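Local coordinates for malate dehydrogenase (Entamoeba histolytica, PDB 3I0P), which catalyses the NAD-dependent interconversion of malate and oxaloacetate as a member of the malate/L-lactate dehydrogenase family, at the interface of chains A and B. Numbering follows the deposited sequence. Chains: chain A/B, Malate dehydrogenase.

All three contacts belong to one two-fold interface between identical subunits. Contacts 1 and 2 are neighbours, the centres of their C-alpha atoms about 12 Å apart, and the chain A segment 322-326 runs from one into the other. Contact 3 lies about 33 Å from both, measured between the same kind of centres. Phe155 links it to contact 2: the copy in chain B serves contact 2, the copy in chain A contact 3. By symmetry, the twin of contact 3 joins B:Phe155 to the chain A segment that leads into contact 2, so helix packing in contact 1 gives way to loop-to-loop contacts on each side of the dimer.

Contact 1: the interface of chains A and B. Residues chain A 178, 307-308, 311, 325-326; chain B 248-250, 252-253, 256.
B:Glu252 and A:Tyr178 pass each other in opposite directions, the phenol ring and the carboxylate turned 74° apart. With CG anti to the backbone N (chi1 -176°) and the chain extended beyond it, B:Glu252 reaches from helix 244-259 to helix 297-312 of chain A. Its carboxylate carbon CD lies 3.7 Å from CE1 of A:Tyr178 and OE1 sits at the edge of that ring, while A:Leu311 CD1 and A:Ile307 CG2 pack against the acid. Water 1 connects the two chains, 2.9 Å from B:Glu252 OE1 and 2.8 Å from the backbone N of A:Ala326. The other carboxylate oxygen, OE2, is modelled 2.6 Å from A:Asn308 OD1. Both would be acceptors as built, so this pairing is doubtful; a flipped amide could supply a donor. The hydroxyl OH of A:Tyr178 donates to the helix carbonyl B:Cys249 O at 2.7 Å, approaching from above the carbonyl plane, 49° out of it. A:Ala326 CB lies 3.5 Å above one face of the tyrosine ring, near its rim. A:Leu311 and B:Tyr248 meet tip to tip, CD1 to the phenol OH at 3.7 Å. The patch docks helix 244-259 onto the neighbouring subunit and probably helps hold the dimer together.

Contact 2: the interface of chains A and B. Residues chain A 320, 322-324, 329; chain B 154-155, 240.
A:Lys329 NZ and B:Glu240 OE2 form a salt bridge of 2.7 Å, the ammonium and carboxylate meeting tip to tip across the subunit boundary of this malate/L-lactate dehydrogenase family enzyme. The lysine starts in helix 328-340 and bends at each torsion from chi2 to chi4, whereas the glutamate, from the short 3-10 helix 240-242, is extended beyond CG. Beside this charged pair, the ring of B:Phe155 fills a site made by the 320-324 loop of chain A. The imidazole of A:His320 stacks on one face of the phenyl ring, the planes 11° apart and the centroids separated by 4.4 Å. The overlap is offset: ND1 lies 3.5 Å above the phenyl plane toward its rim, nearest CD1. On the opposite face, the methyl CG2 of B:Thr154, from the same chain, sits over the ring centre. With CG of B:Phe155 anti to the carbonyl carbon (chi1 -53°), CD2 comes 3.3 Å from the backbone O of A:Arg322, and A:Tyr324 CD2 lies in plane at the phenyl edge, 4.0 Å from CE2 of B:Phe155. The tyrosine lies between side chains of its own chain: the guanidinium of A:Arg322 lies across one face with CE1 beneath its centre, and the lysine methylene CD of A:Lys329 lies 3.8 Å above the other, so the salt-bridging lysine also covers a face of the tyrosine and may help fix its ring. A:Ile323 adds an apolar flank, its CG1 4.1 Å from B:Phe155 CB.

Contact 3: the interface of chains A and B. Residues chain A 155-157, 211-212, 231; chain B 315-318.
B:Leu317 crosses A:Asp157 at about a right angle, its branch CD1 3.5 Å from the carboxylate oxygen OD1. The two belong to loops paired as a short antiparallel beta bridge, A:Gly156 opposite B:Lys316, which ties together the subunits of this malate/L-lactate dehydrogenase family member. Two backbone hydrogen bonds close the bridge. B:Leu317 N donates to A:Phe155 O at 2.8 Å and nearly straight, 166° at the hydrogen; A:Asp157 N returns a more bent bond to B:Asp315 O at 2.7 Å. A:Phe155 has a positive phi of 79°, a left-handed backbone conformation at the residue whose carbonyl enters the bridge. CG of B:Leu317 is anti to its backbone N (chi1 -169°), which points the isobutyl group at chain A; CB stays 3.6 Å from A:Phe155 O while CD1 reaches a surface formed by the carbonyl of A:Gly211, the CA of A:Gly212 at 3.9 Å and the phenol OH of A:Tyr231. The carboxylate beneath this methyl is fixed from its own chain. OD1 of A:Asp157 takes A:Gly211 N on its syn lone pair at 2.8 Å and A:Tyr231 OH on its anti lone pair at 2.9 Å, the oxygen lying in plane at the edge of the tyrosine ring. Gripped by two donors, the aspartate joins the loop at A:Gly211 and strand 230-232 to the bridging loop, and its negative charge is probably stabilised by them. B:Pro318 crosses the aspartate at about a right angle, its CD in loose contact with the other carboxylate oxygen, OD2.

Contact 1: the interface of chains A and B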
loop_
_atom_site.group_PDB
_atom_site.type_symbol
_atom_site.label_atom_id
_atom_site.label_comp_id
_atom_site.label_asym_id
_atom_site.label_seq_id
_atom_site.Cartn_x
_atom_site.Cartn_y
_atom_site.Cartn_z
ATOM N N TYR A 178 -7.097 -8.734 -11.236
ATOM C CA TYR A 178 -5.888 -8.350 -10.545
ATOM C C TYR A 178 -6.159 -8.592 -9.072
ATOM O O TYR A 178 -7.204 -8.188 -8.546
ATOM C CB TYR A 178 -5.591 -6.871 -10.798
ATOM C CG TYR A 178 -4.556 -6.238 -9.873
ATOM C CD1 TYR A 178 -3.266 -5.973 -10.323
ATOM C CD2 TYR A 178 -4.882 -5.874 -8.568
ATOM C CE1 TYR A 178 -2.325 -5.380 -9.483
ATOM C CE2 TYR A 178 -3.953 -5.288 -7.731
ATOM C CZ TYR A 178 -2.680 -5.041 -8.188
ATOM O OH TYR A 178 -1.757 -4.457 -7.352
ATOM N N ILE A 307 -2.837 -2.751 -19.205
ATOM C CA ILE A 307 -1.688 -2.544 -18.314
ATOM C C ILE A 307 -0.949 -3.872 -18.095
ATOM O O ILE A 307 0.263 -3.949 -18.302
ATOM C CB ILE A 307 -2.092 -1.820 -16.974
ATOM C CG1 ILE A 307 -2.245 -0.308 -17.206
ATOM C CG2 ILE A 307 -1.081 -2.068 -15.848
ATOM C CD1 ILE A 307 -3.240 0.372 -16.278
ATOM N N ASN A 308 -1.695 -4.912 -17.722
ATOM C CA ASN A 308 -1.154 -6.259 -17.540
ATOM C C ASN A 308 -0.460 -6.801 -18.784
ATOM O O ASN A 308 0.663 -7.330 -18.704
ATOM C CB ASN A 308 -2.259 -7.227 -17.099
ATOM C CG ASN A 308 -2.667 -7.034 -15.645
ATOM O OD1 ASN A 308 -1.938 -6.431 -14.865
ATOM N ND2 ASN A 308 -3.825 -7.558 -15.275
ATOM N N LEU A 311 2.747 -4.960 -19.429
ATOM C CA LEU A 311 3.734 -5.369 -18.430
ATOM C C LEU A 311 4.394 -6.699 -18.807
ATOM O O LEU A 311 5.626 -6.796 -18.838
ATOM C CB LEU A 311 3.107 -5.433 -17.029
ATOM C CG LEU A 311 2.812 -4.111 -16.294
ATOM C CD1 LEU A 311 2.021 -4.386 -15.021
ATOM C CD2 LEU A 311 4.087 -3.320 -15.978
ATOM N N THR A 325 1.499 -10.963 -13.241
ATOM C CA THR A 325 0.807 -9.867 -12.588
ATOM C C THR A 325 0.027 -10.410 -11.375
ATOM O O THR A 325 -0.193 -11.623 -11.252
ATOM C CB THR A 325 -0.124 -9.098 -13.554
ATOM O OG1 THR A 325 -1.142 -9.976 -14.026
ATOM C CG2 THR A 325 0.648 -8.539 -14.744
ATOM N N ALA A 326 -0.369 -9.509 -10.476
ATOM C CA ALA A 326 -1.067 -9.881 -9.255
ATOM C C ALA A 326 -2.202 -10.852 -9.545
ATOM O O ALA A 326 -3.103 -10.552 -10.333
ATOM C CB ALA A 326 -1.589 -8.643 -8.555
ATOM N N TYR B 248 6.360 -4.146 -6.768
ATOM C CA TYR B 248 5.896 -4.176 -8.153
ATOM C C TYR B 248 4.360 -4.161 -8.249
ATOM O O TYR B 248 3.795 -3.331 -8.969
ATOM C CB TYR B 248 6.524 -5.376 -8.872
ATOM C CG TYR B 248 5.866 -5.828 -10.152
ATOM C CD1 TYR B 248 5.477 -4.908 -11.141
ATOM C CD2 TYR B 248 5.655 -7.190 -10.395
ATOM C CE1 TYR B 248 4.869 -5.336 -12.324
ATOM C CE2 TYR B 248 5.067 -7.630 -11.585
ATOM C CZ TYR B 248 4.679 -6.700 -12.541
ATOM O OH TYR B 248 4.086 -7.137 -13.701
ATOM N N CYS B 249 3.684 -5.042 -7.514
ATOM C CA CYS B 249 2.217 -5.040 -7.479
ATOM C C CYS B 249 1.637 -3.743 -6.934
ATOM O O CYS B 249 0.618 -3.264 -7.436
ATOM C CB CYS B 249 1.675 -6.236 -6.697
ATOM S SG CYS B 249 1.955 -7.797 -7.552
ATOM N N LEU B 250 2.289 -3.179 -5.919
ATOM C CA LEU B 250 1.844 -1.915 -5.325
ATOM C C LEU B 250 1.990 -0.746 -6.309
ATOM O O LEU B 250 1.091 0.085 -6.430
ATOM C CB LEU B 250 2.567 -1.634 -3.998
ATOM C CG LEU B 250 2.257 -2.577 -2.813
ATOM C CD1 LEU B 250 3.210 -2.340 -1.624
ATOM C CD2 LEU B 250 0.794 -2.512 -2.357
ATOM N N GLU B 252 1.834 -1.095 -9.549
ATOM C CA GLU B 252 0.725 -1.255 -10.491
ATOM C C GLU B 252 -0.608 -0.757 -9.918
ATOM O O GLU B 252 -1.386 -0.103 -10.631
ATOM C CB GLU B 252 0.595 -2.695 -10.988
ATOM C CG GLU B 252 -0.491 -2.817 -12.047
ATOM C CD GLU B 252 -0.713 -4.215 -12.575
ATOM O OE1 GLU B 252 0.060 -5.150 -12.262
ATOM O OE2 GLU B 252 -1.688 -4.367 -13.327
ATOM N N PHE B 253 -0.859 -1.069 -8.643
ATOM C CA PHE B 253 -2.015 -0.551 -7.914
ATOM C C PHE B 253 -2.116 0.952 -8.120
ATOM O O PHE B 253 -3.141 1.459 -8.582
ATOM C CB PHE B 253 -1.910 -0.901 -6.420
ATOM C CG PHE B 253 -2.857 -0.127 -5.527
ATOM C CD1 PHE B 253 -4.237 -0.275 -5.643
ATOM C CD2 PHE B 253 -2.361 0.734 -4.546
ATOM C CE1 PHE B 253 -5.100 0.439 -4.805
ATOM C CE2 PHE B 253 -3.221 1.448 -3.701
ATOM C CZ PHE B 253 -4.585 1.296 -3.832
ATOM N N ILE B 256 -3.047 1.872 -11.793
ATOM C CA ILE B 256 -4.450 1.606 -12.128
ATOM C C ILE B 256 -5.361 2.646 -11.496
ATOM O O ILE B 256 -6.234 3.191 -12.162
ATOM C CB ILE B 256 -4.871 0.203 -11.696
ATOM C CG1 ILE B 256 -4.166 -0.837 -12.562
ATOM C CG2 ILE B 256 -6.383 0.038 -11.766
ATOM C CD1 ILE B 256 -4.263 -2.229 -12.004
HETATM O O HOH W 1 1.269 -7.267 -10.744
#

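Contact 2: the interface of chains A and B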
loop_
_atom_site.group_PDB
_atom_site.type_symbol
_atom_site.label_atom_id
_atom_site.label_comp_id
_atom_site.label_asym_id
_atom_site.label_seq_id
_atom_site.Cartn_x
_atom_site.Cartn_y
_atom_site.Cartn_z
ATOM N N HIS A 320 14.782 -15.852 -16.918
ATOM C CA HIS A 320 13.348 -15.868 -16.606
ATOM C C HIS A 320 12.437 -15.846 -17.830
ATOM O O HIS A 320 12.518 -14.971 -18.693
ATOM C CB HIS A 320 12.989 -14.761 -15.613
ATOM C CG HIS A 320 13.708 -14.886 -14.306
ATOM N ND1 HIS A 320 13.205 -15.612 -13.246
ATOM C CD2 HIS A 320 14.907 -14.405 -13.899
ATOM C CE1 HIS A 320 14.059 -15.562 -12.238
ATOM N NE2 HIS A 320 15.099 -14.834 -12.608
ATOM N N ARG A 322 9.007 -15.660 -17.994
ATOM C CA ARG A 322 7.810 -14.812 -18.003
ATOM C C ARG A 322 7.719 -13.821 -16.852
ATOM O O ARG A 322 8.371 -13.981 -15.816
ATOM C CB ARG A 322 6.533 -15.661 -18.053
ATOM C CG ARG A 322 6.343 -16.578 -16.865
ATOM C CD ARG A 322 5.255 -17.618 -17.118
ATOM N NE ARG A 322 3.892 -17.078 -17.094
ATOM C CZ ARG A 322 2.828 -17.762 -16.678
ATOM N NH1 ARG A 322 2.965 -19.001 -16.233
ATOM N NH2 ARG A 322 1.626 -17.206 -16.693
ATOM N N ILE A 323 6.906 -12.791 -17.080
ATOM C CA ILE A 323 6.543 -11.798 -16.089
ATOM C C ILE A 323 5.094 -12.086 -15.685
ATOM O O ILE A 323 4.258 -12.392 -16.532
ATOM C CB ILE A 323 6.718 -10.361 -16.665
ATOM C CG1 ILE A 323 8.206 -10.081 -16.923
ATOM C CG2 ILE A 323 6.095 -9.296 -15.746
ATOM C CD1 ILE A 323 8.501 -8.868 -17.803
ATOM N N TYR A 324 4.814 -12.019 -14.386
ATOM C CA TYR A 324 3.460 -12.241 -13.880
ATOM C C TYR A 324 2.807 -10.923 -13.444
ATOM O O TYR A 324 3.469 -9.890 -13.309
ATOM C CB TYR A 324 3.472 -13.226 -12.704
ATOM C CG TYR A 324 4.134 -14.559 -12.985
ATOM C CD1 TYR A 324 3.375 -15.716 -13.155
ATOM C CD2 TYR A 324 5.526 -14.669 -13.073
ATOM C CE1 TYR A 324 3.979 -16.943 -13.417
ATOM C CE2 TYR A 324 6.139 -15.896 -13.326
ATOM C CZ TYR A 324 5.359 -17.026 -13.496
ATOM O OH TYR A 324 5.961 -18.237 -13.749
ATOM N N LYS A 329 -0.410 -16.251 -10.862
ATOM C CA LYS A 329 0.045 -17.474 -10.208
ATOM C C LYS A 329 -1.082 -18.199 -9.459
ATOM O O LYS A 329 -1.131 -19.436 -9.447
ATOM C CB LYS A 329 1.226 -17.175 -9.267
ATOM C CG LYS A 329 2.582 -17.398 -9.907
ATOM C CD LYS A 329 3.624 -16.399 -9.453
ATOM C CE LYS A 329 4.508 -16.924 -8.341
ATOM N NZ LYS A 329 5.871 -16.343 -8.485
ATOM N N THR B 154 8.795 -7.114 -12.013
ATOM C CA THR B 154 9.550 -8.262 -11.497
ATOM C C THR B 154 9.830 -9.219 -12.655
ATOM O O THR B 154 8.905 -9.632 -13.366
ATOM C CB THR B 154 8.804 -8.987 -10.353
ATOM O OG1 THR B 154 8.515 -8.054 -9.309
ATOM C CG2 THR B 154 9.646 -10.112 -9.787
ATOM N N PHE B 155 11.115 -9.543 -12.829
ATOM C CA PHE B 155 11.642 -10.340 -13.957
ATOM C C PHE B 155 11.800 -9.517 -15.243
ATOM O O PHE B 155 12.015 -10.081 -16.322
ATOM C CB PHE B 155 10.822 -11.624 -14.228
ATOM C CG PHE B 155 10.628 -12.504 -13.017
ATOM C CD1 PHE B 155 11.645 -12.669 -12.072
ATOM C CD2 PHE B 155 9.424 -13.189 -12.832
ATOM C CE1 PHE B 155 11.456 -13.483 -10.951
ATOM C CE2 PHE B 155 9.223 -14.011 -11.717
ATOM C CZ PHE B 155 10.240 -14.155 -10.773
ATOM N N GLU B 240 12.066 -12.160 -5.943
ATOM C CA GLU B 240 10.871 -12.474 -5.162
ATOM C C GLU B 240 11.238 -12.775 -3.717
ATOM O O GLU B 240 10.445 -12.536 -2.793
ATOM C CB GLU B 240 10.163 -13.689 -5.744
ATOM C CG GLU B 240 9.514 -13.449 -7.075
ATOM C CD GLU B 240 8.835 -14.686 -7.603
ATOM O OE1 GLU B 240 9.220 -15.802 -7.188
ATOM O OE2 GLU B 240 7.920 -14.546 -8.437
#

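Contact 3: the interface of chains A and B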
loop_
_atom_site.group_PDB
_atom_site.type_symbol
_atom_site.label_atom_id
_atom_site.label_comp_id
_atom_site.label_asym_id
_atom_site.label_seq_id
_atom_site.Cartn_x
_atom_site.Cartn_y
_atom_site.Cartn_z
ATOM N N PHE A 155 14.745 -0.125 12.718
ATOM C CA PHE A 155 15.675 0.128 13.840
ATOM C C PHE A 155 15.263 -0.600 15.127
ATOM O O PHE A 155 15.804 -0.319 16.203
ATOM C CB PHE A 155 15.900 1.634 14.114
ATOM C CG PHE A 155 16.321 2.429 12.901
ATOM C CD1 PHE A 155 17.190 1.889 11.949
ATOM C CD2 PHE A 155 15.861 3.736 12.724
ATOM C CE1 PHE A 155 17.573 2.630 10.826
ATOM C CE2 PHE A 155 16.240 4.492 11.608
ATOM C CZ PHE A 155 17.095 3.936 10.656
ATOM N N GLY A 156 14.317 -1.536 15.008
ATOM C CA GLY A 156 13.769 -2.258 16.164
ATOM C C GLY A 156 14.421 -3.611 16.350
ATOM O O GLY A 156 14.948 -4.188 15.395
ATOM N N ASP A 157 14.389 -4.116 17.583
ATOM C CA ASP A 157 15.080 -5.361 17.951
ATOM C C ASP A 157 14.113 -6.303 18.678
ATOM O O ASP A 157 14.516 -7.133 19.506
ATOM C CB ASP A 157 16.303 -5.038 18.827
ATOM C CG ASP A 157 17.383 -6.125 18.784
ATOM O OD1 ASP A 157 17.520 -6.806 17.745
ATOM O OD2 ASP A 157 18.105 -6.293 19.794
ATOM N N GLY A 211 19.204 -8.889 18.434
ATOM C CA GLY A 211 20.547 -8.396 18.116
ATOM C C GLY A 211 20.837 -8.250 16.633
ATOM O O GLY A 211 21.865 -7.695 16.251
ATOM N N GLY A 212 19.939 -8.760 15.796
ATOM C CA GLY A 212 20.017 -8.541 14.349
ATOM C C GLY A 212 20.714 -9.602 13.513
ATOM O O GLY A 212 20.897 -9.415 12.308
ATOM N N TYR A 231 12.303 -11.910 15.435
ATOM C CA TYR A 231 11.331 -11.102 14.700
ATOM C C TYR A 231 11.498 -11.179 13.181
ATOM O O TYR A 231 12.590 -11.468 12.680
ATOM C CB TYR A 231 11.406 -9.643 15.167
ATOM C CG TYR A 231 12.802 -9.060 15.134
ATOM C CD1 TYR A 231 13.373 -8.626 13.930
ATOM C CD2 TYR A 231 13.556 -8.946 16.298
ATOM C CE1 TYR A 231 14.653 -8.095 13.891
ATOM C CE2 TYR A 231 14.845 -8.417 16.268
ATOM C CZ TYR A 231 15.385 -7.989 15.062
ATOM O OH TYR A 231 16.655 -7.459 15.021
ATOM N N ASP B 315 12.575 -2.118 21.859
ATOM C CA ASP B 315 14.030 -2.203 21.924
ATOM C C ASP B 315 14.672 -1.800 20.604
ATOM O O ASP B 315 14.304 -2.297 19.539
ATOM C CB ASP B 315 14.492 -3.606 22.338
ATOM C CG ASP B 315 14.154 -3.938 23.789
ATOM O OD1 ASP B 315 13.995 -3.003 24.616
ATOM O OD2 ASP B 315 14.055 -5.147 24.100
ATOM N N LYS B 316 15.629 -0.882 20.696
ATOM C CA LYS B 316 16.349 -0.377 19.536
ATOM C C LYS B 316 17.557 -1.255 19.198
ATOM O O LYS B 316 18.325 -1.656 20.080
ATOM C CB LYS B 316 16.756 1.080 19.778
ATOM C CG LYS B 316 15.625 2.070 19.511
ATOM C CD LYS B 316 15.490 3.111 20.593
ATOM C CE LYS B 316 14.423 2.735 21.604
ATOM N NZ LYS B 316 14.084 3.876 22.519
ATOM N N LEU B 317 17.700 -1.571 17.914
ATOM C CA LEU B 317 18.843 -2.325 17.408
ATOM C C LEU B 317 20.129 -1.571 17.749
ATOM O O LEU B 317 20.195 -0.351 17.550
ATOM C CB LEU B 317 18.706 -2.499 15.889
ATOM C CG LEU B 317 19.588 -3.450 15.073
ATOM C CD1 LEU B 317 19.461 -4.888 15.550
ATOM C CD2 LEU B 317 19.238 -3.337 13.583
ATOM N N PRO B 318 21.146 -2.280 18.291
ATOM C CA PRO B 318 22.422 -1.618 18.600
ATOM C C PRO B 318 22.958 -0.843 17.395
ATOM O O PRO B 318 22.924 -1.345 16.261
ATOM C CB PRO B 318 23.360 -2.788 18.960
ATOM C CG PRO B 318 22.623 -4.051 18.557
ATOM C CD PRO B 318 21.171 -3.706 18.668
#